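Local coordinates for protein putative alpha KG dependent 2,4-D dioxygenase (Burkholderia xenovorans, PDB 5J92) that binds an iron(II) ion and probably acts as a 2-oxoglutarate-dependent dioxygenase of the TfdA/TauD family, at residues Q47-L51 / M263-L269; L137-V142 / W256-D260; P143-G147 / R274-P278. All blocks are in the same frame, centred on the assembly; numbering follows the deposited sequence. Where two conformers were deposited one is given.

Contact 1. Residues Q47-L51 / M263-L269; sequences QYPVL and MWDNRAL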
loop_
_atom_site.group_PDB
_atom_site.type_symbol
_atom_site.label_atom_id
_atom_site.label_comp_id
_atom_site.label_asym_id
_atom_site.label_seq_id
_atom_site.Cartn_x
_atom_site.Cartn_y
_atom_site.Cartn_z
ATOM N N GLN A 47 24.595 11.257 6.533
ATOM C CA GLN A 47 24.644 10.725 5.178
ATOM C C GLN A 47 23.824 9.443 5.047
ATOM O O GLN A 47 22.896 9.383 4.233
ATOM C CB GLN A 47 26.103 10.475 4.767
ATOM C CG GLN A 47 26.241 9.812 3.394
ATOM C CD GLN A 47 27.692 9.709 2.920
ATOM O OE1 GLN A 47 28.629 9.995 3.667
ATOM N NE2 GLN A 47 27.873 9.309 1.672
ATOM N N TYR A 48 24.151 8.408 5.839
ATOM C CA TYR A 48 23.435 7.129 5.823
ATOM C C TYR A 48 22.590 6.997 7.090
ATOM O O TYR A 48 23.115 6.590 8.138
ATOM C CB TYR A 48 24.411 5.954 5.755
ATOM C CG TYR A 48 25.427 5.975 4.639
ATOM C CD1 TYR A 48 25.130 5.420 3.382
ATOM C CD2 TYR A 48 26.697 6.522 4.849
ATOM C CE1 TYR A 48 26.085 5.414 2.356
ATOM C CE2 TYR A 48 27.657 6.508 3.833
ATOM C CZ TYR A 48 27.341 5.961 2.596
ATOM O OH TYR A 48 28.281 5.954 1.592
ATOM N N PRO A 49 21.284 7.253 7.043
ATOM C CA PRO A 49 20.467 7.171 8.274
ATOM C C PRO A 49 20.340 5.762 8.863
ATOM O O PRO A 49 19.833 5.630 9.996
ATOM C CB PRO A 49 19.099 7.716 7.827
ATOM C CG PRO A 49 19.088 7.576 6.357
ATOM C CD PRO A 49 20.512 7.738 5.892
ATOM N N VAL A 50 20.778 4.721 8.147
ATOM C CA VAL A 50 20.865 3.354 8.671
ATOM C C VAL A 50 22.341 2.997 8.771
ATOM O O VAL A 50 23.055 3.009 7.759
ATOM C CB VAL A 50 20.134 2.325 7.793
ATOM C CG1 VAL A 50 20.273 0.897 8.400
ATOM C CG2 VAL A 50 18.663 2.691 7.589
ATOM N N LEU A 51 22.808 2.715 9.990
ATOM C CA LEU A 51 24.181 2.308 10.241
ATOM C C LEU A 51 24.191 0.903 10.837
ATOM O O LEU A 51 23.435 0.604 11.779
ATOM C CB LEU A 51 24.889 3.299 11.183
ATOM C CG LEU A 51 25.083 4.733 10.674
ATOM C CD1 LEU A 51 25.710 5.613 11.750
ATOM C CD2 LEU A 51 25.967 4.738 9.438
ATOM N N MET A 263 21.480 0.597 13.700
ATOM C CA MET A 263 21.052 1.859 14.280
ATOM C C MET A 263 20.457 2.698 13.164
ATOM O O MET A 263 21.084 2.843 12.104
ATOM C CB MET A 263 22.250 2.549 14.944
ATOM C CG MET A 263 22.192 4.043 15.098
ATOM S SD MET A 263 23.815 4.597 15.667
ATOM C CE MET A 263 23.473 6.314 16.037
ATOM N N TRP A 264 19.215 3.178 13.351
ATOM C CA TRP A 264 18.575 3.960 12.302
ATOM C C TRP A 264 17.933 5.221 12.862
ATOM O O TRP A 264 17.462 5.259 14.005
ATOM C CB TRP A 264 17.549 3.126 11.488
ATOM C CG TRP A 264 16.250 2.757 12.189
ATOM C CD1 TRP A 264 15.086 3.482 12.223
ATOM C CD2 TRP A 264 15.993 1.560 12.918
ATOM N NE1 TRP A 264 14.120 2.810 12.953
ATOM C CE2 TRP A 264 14.655 1.623 13.385
ATOM C CE3 TRP A 264 16.764 0.437 13.236
ATOM C CZ2 TRP A 264 14.081 0.608 14.132
ATOM C CZ3 TRP A 264 16.182 -0.572 13.992
ATOM C CH2 TRP A 264 14.860 -0.478 14.432
ATOM N N ASP A 265 17.959 6.263 12.035
ATOM C CA ASP A 265 17.494 7.604 12.396
ATOM C C ASP A 265 16.035 7.731 11.961
ATOM O O ASP A 265 15.734 7.870 10.776
ATOM C CB ASP A 265 18.404 8.648 11.752
ATOM C CG ASP A 265 18.136 10.074 12.246
ATOM O OD1 ASP A 265 17.070 10.318 12.856
ATOM O OD2 ASP A 265 19.017 10.944 12.033
ATOM N N ASN A 266 15.117 7.663 12.931
ATOM C CA ASN A 266 13.697 7.796 12.628
ATOM C C ASN A 266 13.338 9.162 12.051
ATOM O O ASN A 266 12.272 9.302 11.442
ATOM C CB ASN A 266 12.869 7.516 13.884
ATOM C CG ASN A 266 12.981 6.072 14.336
ATOM O OD1 ASN A 266 12.329 5.206 13.779
ATOM N ND2 ASN A 266 13.813 5.810 15.338
ATOM N N ARG A 267 14.203 10.165 12.214
ATOM C CA ARG A 267 13.935 11.504 11.696
ATOM C C ARG A 267 14.026 11.581 10.181
ATOM O O ARG A 267 13.626 12.601 9.615
ATOM C CB ARG A 267 14.911 12.511 12.314
ATOM C CG ARG A 267 14.859 12.554 13.836
ATOM C CD ARG A 267 16.000 13.367 14.423
ATOM N NE ARG A 267 17.303 12.739 14.210
ATOM C CZ ARG A 267 18.426 13.161 14.780
ATOM N NH1 ARG A 267 18.392 14.213 15.598
ATOM N NH2 ARG A 267 19.574 12.538 14.540
ATOM N N ALA A 268 14.533 10.530 9.518
ATOM C CA ALA A 268 14.705 10.521 8.073
ATOM C C ALA A 268 14.099 9.296 7.401
ATOM O O ALA A 268 14.268 9.128 6.192
ATOM C CB ALA A 268 16.199 10.591 7.713
ATOM N N LEU A 269 13.418 8.428 8.143
ATOM C CA LEU A 269 13.067 7.128 7.600
ATOM C C LEU A 269 11.675 6.704 8.020
ATOM O O LEU A 269 11.092 7.226 8.972
ATOM C CB LEU A 269 14.035 6.031 8.070
ATOM C CG LEU A 269 15.499 6.194 7.699
ATOM C CD1 LEU A 269 16.336 5.374 8.627
ATOM C CD2 LEU A 269 15.665 5.730 6.242
HETATM O O HOH W 1 21.560 6.060 12.153
#
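Leu269 lays its branched end across the pyrrolidine ring of Pro49 at about a right angle, and its two methyls divide the work. CD1 lies 3.7 Å from Pro49 CB and at the same time meets Val50 CG2, while CD2 lies 3.9 Å from Pro49 CG. A chi1 of -60° sets Leu269 CG beside its own backbone N, which leaves CD1 between Pro49 CB and Val50 CG2 and CD2 at Pro49 CG. Ala268 CB adds a lighter touch on Pro49 CB. Val50 directs CG2 to the same face of the sheet as Trp264, where this methyl also reaches Trp264, touching it at CB and not at the indole, which leads away from the strand pair toward His271 and Asp124 of the iron site. Leu51 and Met263 occupy the other face, their side chains brushing where Leu51 CD1 comes within 4.5 Å of Met263 SD, against Ile41 of helix 35-47.

The backbones establish the register: Leu51 and Met263 form an antiparallel hydrogen-bonded pair, with Leu51 N to Met263 O and Met263 N to Leu51 O both 2.7 Å and almost straight, and Val50 and Trp264 form the non-hydrogen-bonded pair next to it. This joins strands 50-53 and 261-265 inside the mixed sheet of the cupin-type double-stranded beta-helix fold of the TauD/TfdA family. One residue on, Asp265 N donates to Pro49 O at 2.8 Å, and a water bridges Pro49 O to Met263 O, weakly at the latter.

Beyond the pair, Asp265 OD1 accepts from Arg267 N in an Asx turn and from Arg267 NE at 2.8 Å, the latter through its syn lone pair. Arg267 NH2 reaches OD2 from above the carboxylate plane, completing a side-on, two-nitrogen salt bridge; His209 NE2 also bonds OD2.

Contact 2. Residues L137-V142 / W256-D260; sequences LLSYIV and WSVRD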
loop_
_atom_site.group_PDB
_atom_site.type_symbol
_atom_site.label_atom_id
_atom_site.label_comp_id
_atom_site.label_asym_id
_atom_site.label_seq_id
_atom_site.Cartn_x
_atom_site.Cartn_y
_atom_site.Cartn_z
ATOM N N LEU A 137 18.705 -2.087 17.062
ATOM C CA LEU A 137 18.283 -3.482 17.040
ATOM C C LEU A 137 19.528 -4.349 16.955
ATOM O O LEU A 137 20.310 -4.217 16.009
ATOM C CB LEU A 137 17.365 -3.777 15.848
ATOM C CG LEU A 137 15.841 -3.733 15.974
ATOM C CD1 LEU A 137 15.182 -4.120 14.647
ATOM C CD2 LEU A 137 15.342 -4.611 17.117
ATOM N N LEU A 138 19.710 -5.240 17.926
ATOM C CA LEU A 138 20.842 -6.161 17.937
ATOM C C LEU A 138 20.316 -7.579 17.771
ATOM O O LEU A 138 19.526 -8.057 18.593
ATOM C CB LEU A 138 21.648 -6.015 19.228
ATOM C CG LEU A 138 22.861 -6.924 19.432
ATOM C CD1 LEU A 138 23.909 -6.761 18.331
ATOM C CD2 LEU A 138 23.456 -6.644 20.783
ATOM N N SER A 139 20.754 -8.257 16.715
ATOM C CA SER A 139 20.230 -9.578 16.389
ATOM C C SER A 139 20.974 -10.664 17.158
ATOM O O SER A 139 22.209 -10.685 17.186
ATOM C CB SER A 139 20.327 -9.847 14.889
ATOM O OG SER A 139 21.676 -10.012 14.501
ATOM N N TYR A 140 20.213 -11.566 17.774
ATOM C CA TYR A 140 20.746 -12.745 18.434
ATOM C C TYR A 140 20.526 -14.006 17.616
ATOM O O TYR A 140 21.432 -14.833 17.502
ATOM C CB TYR A 140 20.113 -12.917 19.822
ATOM C CG TYR A 140 20.773 -12.085 20.900
ATOM C CD1 TYR A 140 20.846 -10.697 20.794
ATOM C CD2 TYR A 140 21.338 -12.690 22.015
ATOM C CE1 TYR A 140 21.453 -9.935 21.784
ATOM C CE2 TYR A 140 21.946 -11.944 23.006
ATOM C CZ TYR A 140 22.000 -10.567 22.889
ATOM O OH TYR A 140 22.608 -9.835 23.888
ATOM N N ILE A 141 19.327 -14.192 17.067
ATOM C CA ILE A 141 18.992 -15.383 16.287
ATOM C C ILE A 141 18.261 -14.922 15.033
ATOM O O ILE A 141 17.253 -14.213 15.132
ATOM C CB ILE A 141 18.143 -16.389 17.089
ATOM C CG1 ILE A 141 18.871 -16.805 18.381
ATOM C CG2 ILE A 141 17.844 -17.610 16.250
ATOM C CD1 ILE A 141 18.075 -17.775 19.302
ATOM N N VAL A 142 18.770 -15.304 13.870
ATOM C CA VAL A 142 18.279 -14.830 12.575
ATOM C C VAL A 142 17.579 -15.991 11.872
ATOM O O VAL A 142 18.198 -17.043 11.688
ATOM C CB VAL A 142 19.413 -14.283 11.683
ATOM C CG1 VAL A 142 18.863 -13.828 10.329
ATOM C CG2 VAL A 142 20.139 -13.152 12.357
ATOM N N TRP A 256 19.616 -9.683 7.549
ATOM C CA TRP A 256 20.261 -9.716 8.852
ATOM C C TRP A 256 21.377 -10.750 8.907
ATOM O O TRP A 256 21.296 -11.825 8.304
ATOM C CB TRP A 256 19.228 -10.026 9.937
ATOM C CG TRP A 256 18.411 -8.843 10.292
ATOM C CD1 TRP A 256 17.198 -8.482 9.767
ATOM C CD2 TRP A 256 18.748 -7.849 11.258
ATOM N NE1 TRP A 256 16.751 -7.319 10.370
ATOM C CE2 TRP A 256 17.691 -6.911 11.284
ATOM C CE3 TRP A 256 19.849 -7.658 12.105
ATOM C CZ2 TRP A 256 17.706 -5.790 12.114
ATOM C CZ3 TRP A 256 19.852 -6.557 12.946
ATOM C CH2 TRP A 256 18.782 -5.633 12.937
ATOM N N SER A 257 22.423 -10.414 9.661
ATOM C CA SER A 257 23.436 -11.370 10.074
ATOM C C SER A 257 23.439 -11.412 11.594
ATOM O O SER A 257 23.097 -10.425 12.258
ATOM C CB SER A 257 24.836 -10.981 9.567
ATOM O OG SER A 257 24.915 -11.021 8.156
ATOM N N VAL A 258 23.840 -12.555 12.145
ATOM C CA VAL A 258 23.876 -12.697 13.597
ATOM C C VAL A 258 24.788 -11.632 14.193
ATOM O O VAL A 258 25.901 -11.395 13.705
ATOM C CB VAL A 258 24.320 -14.117 13.983
ATOM C CG1 VAL A 258 24.696 -14.184 15.468
ATOM C CG2 VAL A 258 23.194 -15.113 13.691
ATOM N N ARG A 259 24.293 -10.961 15.235
ATOM C CA ARG A 259 24.988 -9.919 15.990
ATOM C C ARG A 259 25.294 -8.669 15.164
ATOM O O ARG A 259 26.202 -7.895 15.517
ATOM C CB ARG A 259 26.269 -10.450 16.640
ATOM C CG ARG A 259 26.033 -11.434 17.780
ATOM C CD ARG A 259 25.231 -10.814 18.914
ATOM N NE ARG A 259 25.132 -11.765 20.017
ATOM C CZ ARG A 259 25.090 -11.433 21.299
ATOM N NH1 ARG A 259 25.129 -10.159 21.661
ATOM N NH2 ARG A 259 25.014 -12.384 22.218
ATOM N N ASP A 260 24.522 -8.436 14.101
ATOM C CA ASP A 260 24.436 -7.110 13.519
ATOM C C ASP A 260 23.836 -6.175 14.565
ATOM O O ASP A 260 22.803 -6.491 15.168
ATOM C CB ASP A 260 23.515 -7.099 12.298
ATOM C CG ASP A 260 24.195 -7.497 10.995
ATOM O OD1 ASP A 260 25.427 -7.673 10.933
ATOM O OD2 ASP A 260 23.446 -7.601 10.004
#
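Arg259 spreads its guanidinium over one face of the Tyr140 ring, a cation-pi contact with Arg259 CZ 3.8 Å from the ring centroid and 20° off its normal. The two planes are 31° apart, and the overlap is shifted toward the rim, so that Arg259 NH2 approaches Tyr140 CE2 to 3.2 Å. Tyr140 CB points away from the opposing segment, and so overall does Arg259, although its CB touches Ser139 O; a bend at chi2 of Arg259 (-60°) folds its chain back past Ser139 O and brings the charged end against the ring face. His286 stacks on Tyr140 as well.

Ser139 was deposited in two conformers. In the one given, OG sits between backbone N and carbonyl carbon, from where it donates to Ser257 O at 2.7 Å and accepts a weak bond from Arg259 N; Ser257 O is then gripped from opposite faces of its plane, by this OG and by Asp260 N. The Arg259 amide also donates to Ser139 O at 2.9 Å, and Ser139 N returns a bond to Asp260 O, in the carbonyl plane.

Trp256 approaches from the other end. Its CE3 lies 3.6 Å from Ser139 CB, and its CH2 meets Leu137 CB, with Leu137 O at the ring edge near the plane. At its base, CB packs crosswise against Val142 CG1, while Val142 CG2 turns to Val258 CG2 at 3.9 Å. The indole nitrogen bonds Thr149 OG1.

The Asp260 N to Ser257 O bond closes a type II beta turn from Ser257 to Asp260, with Arg259 at positive phi. The turn leads into strand 261-265 and docks beside strand 132-139, near the corner at Tyr140, where Tyr140 and Ile141 both face Glu284 in a classic beta bulge.

Contact 3. Residues P143-G147 / R274-P278; sequences PAVGG and RPHIP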
loop_
_atom_site.group_PDB
_atom_site.type_symbol
_atom_site.label_atom_id
_atom_site.label_comp_id
_atom_site.label_asym_id
_atom_site.label_seq_id
_atom_site.Cartn_x
_atom_site.Cartn_y
_atom_site.Cartn_z
ATOM N N PRO A 143 16.324 -15.838 11.458
ATOM C CA PRO A 143 15.670 -16.907 10.691
ATOM C C PRO A 143 16.276 -17.028 9.302
ATOM O O PRO A 143 16.802 -16.068 8.741
ATOM C CB PRO A 143 14.205 -16.457 10.612
ATOM C CG PRO A 143 14.067 -15.344 11.629
ATOM C CD PRO A 143 15.423 -14.702 11.698
ATOM N N ALA A 144 16.168 -18.227 8.736
ATOM C CA ALA A 144 16.837 -18.504 7.471
ATOM C C ALA A 144 16.169 -17.772 6.313
ATOM O O ALA A 144 16.849 -17.306 5.392
ATOM C CB ALA A 144 16.866 -20.012 7.220
ATOM N N VAL A 145 14.847 -17.636 6.346
ATOM C CA VAL A 145 14.094 -17.097 5.217
ATOM C C VAL A 145 13.248 -15.925 5.698
ATOM O O VAL A 145 12.471 -16.062 6.650
ATOM C CB VAL A 145 13.199 -18.171 4.568
ATOM C CG1 VAL A 145 12.512 -17.612 3.323
ATOM C CG2 VAL A 145 14.009 -19.434 4.241
ATOM N N GLY A 146 13.388 -14.783 5.036
ATOM C CA GLY A 146 12.596 -13.627 5.407
ATOM C C GLY A 146 13.146 -12.942 6.646
ATOM O O GLY A 146 14.314 -13.088 7.010
ATOM N N GLY A 147 12.275 -12.176 7.304
ATOM C CA GLY A 147 12.681 -11.499 8.516
ATOM C C GLY A 147 13.553 -10.287 8.305
ATOM O O GLY A 147 14.173 -9.811 9.260
ATOM N N ARG A 274 9.626 -7.640 8.036
ATOM C CA ARG A 274 9.066 -8.585 7.088
ATOM C C ARG A 274 8.839 -9.924 7.764
ATOM O O ARG A 274 9.626 -10.310 8.633
ATOM C CB ARG A 274 9.999 -8.773 5.879
ATOM C CG ARG A 274 10.275 -7.472 5.099
ATOM C CD ARG A 274 9.032 -7.004 4.341
ATOM N NE ARG A 274 8.640 -7.997 3.350
ATOM C CZ ARG A 274 7.388 -8.349 3.095
ATOM N NH1 ARG A 274 6.395 -7.799 3.779
ATOM N NH2 ARG A 274 7.130 -9.273 2.178
ATOM N N PRO A 275 7.786 -10.655 7.406
ATOM C CA PRO A 275 7.598 -11.987 7.989
ATOM C C PRO A 275 8.795 -12.876 7.671
ATOM O O PRO A 275 9.480 -12.689 6.664
ATOM C CB PRO A 275 6.326 -12.508 7.309
ATOM C CG PRO A 275 5.631 -11.293 6.754
ATOM C CD PRO A 275 6.752 -10.335 6.400
ATOM N N HIS A 276 9.080 -13.815 8.565
ATOM C CA HIS A 276 10.034 -14.879 8.270
ATOM C C HIS A 276 9.278 -16.190 8.071
ATOM O O HIS A 276 8.169 -16.361 8.581
ATOM C CB HIS A 276 11.093 -15.016 9.368
ATOM C CG HIS A 276 10.537 -15.339 10.719
ATOM N ND1 HIS A 276 10.094 -14.368 11.592
ATOM C CD2 HIS A 276 10.361 -16.523 11.351
ATOM C CE1 HIS A 276 9.664 -14.941 12.702
ATOM N NE2 HIS A 276 9.815 -16.248 12.581
ATOM N N ILE A 277 9.866 -17.096 7.293
ATOM C CA ILE A 277 9.186 -18.287 6.797
ATOM C C ILE A 277 9.993 -19.516 7.200
ATOM O O ILE A 277 11.154 -19.644 6.799
ATOM C CB ILE A 277 9.011 -18.254 5.270
ATOM C CG1 ILE A 277 8.544 -16.869 4.801
ATOM C CG2 ILE A 277 8.093 -19.379 4.806
ATOM C CD1 ILE A 277 7.221 -16.432 5.369
ATOM N N PRO A 278 9.426 -20.459 7.971
ATOM C CA PRO A 278 8.081 -20.358 8.552
ATOM C C PRO A 278 8.071 -19.481 9.795
ATOM O O PRO A 278 9.117 -19.313 10.413
ATOM C CB PRO A 278 7.749 -21.805 8.909
ATOM C CG PRO A 278 9.080 -22.408 9.224
ATOM C CD PRO A 278 10.044 -21.769 8.247
HETATM O O HOH W 2 13.237 -18.990 8.939
#
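A short backbone bridge between two loops makes this contact at the periphery of the double-stranded beta-helix: residues 143-147 lead into strand 149-153, and residues 274-278 leave strand 269-273, its antiparallel neighbour in a three-stranded sheet. The pairing of those strands thus carries on for a few residues past their ends, as the backbone bond of Arg274 with Gln148 also indicates. Gly146 and His276 form the single bridge, their CA atoms 4.0 Å apart. Two hydrogen bonds flank it, Ile277 N to Val145 O and Gly147 N to Pro275 O, both 2.9 Å. In each case the donor stands above the carbonyl plane, by 38° at Val145 O and 52° at Pro275 O, so neither donor lies on a lone pair of its acceptor. Gly146 and Gly147 both have positive phi, and Gly146 CA lies 3.5 Å from Pro275 O in a CA-H...O contact.

Val145 lies obliquely beside Ile277, its CG1 4.1 Å from Ile277 CB. A water also spans this end, donating to Ile277 O and accepting weakly from Val145 N. Ile277 packs in addition on His164 of the second subunit, and Arg274, whose end leads away from the bridge, forms a salt bridge with Glu240 of that subunit. The contact therefore borders the dimer interface.

On the other flank His276 CG sits between its own backbone N and carbonyl carbon (chi1 60°), which turns the imidazole to Pro143, while its NE2 bonds Asp281 O. Pro143 lies over one face of that ring, the two side chains crossing at about a right angle: a CH-pi contact, with Pro143 CG 4.0 Å from the ring centroid and offset toward the rim.

Contacts 1 and 2 share the mixed sheet, where strands 261-265 and 132-139 are neighbours, and contact 2 is nested within the chain loop that contact 1 closes. Although their centres are 18 Å apart, Trp264 CH2 touches Leu137 CD1 at 3.7 Å. Contacts 2 and 3 cross along the chain, their segments alternating, and they meet where Trp256 CD1 lies 3.3 Å from Gly147 O; contacts 1 and 3 approach no nearer than about 11 Å. Distance to the iron(II), held by His122, Asp124 and His271, grades them: the nearest side chains are Trp264 at about 5 Å, Leu137 at about 7 Å and Arg274 at about 12 Å.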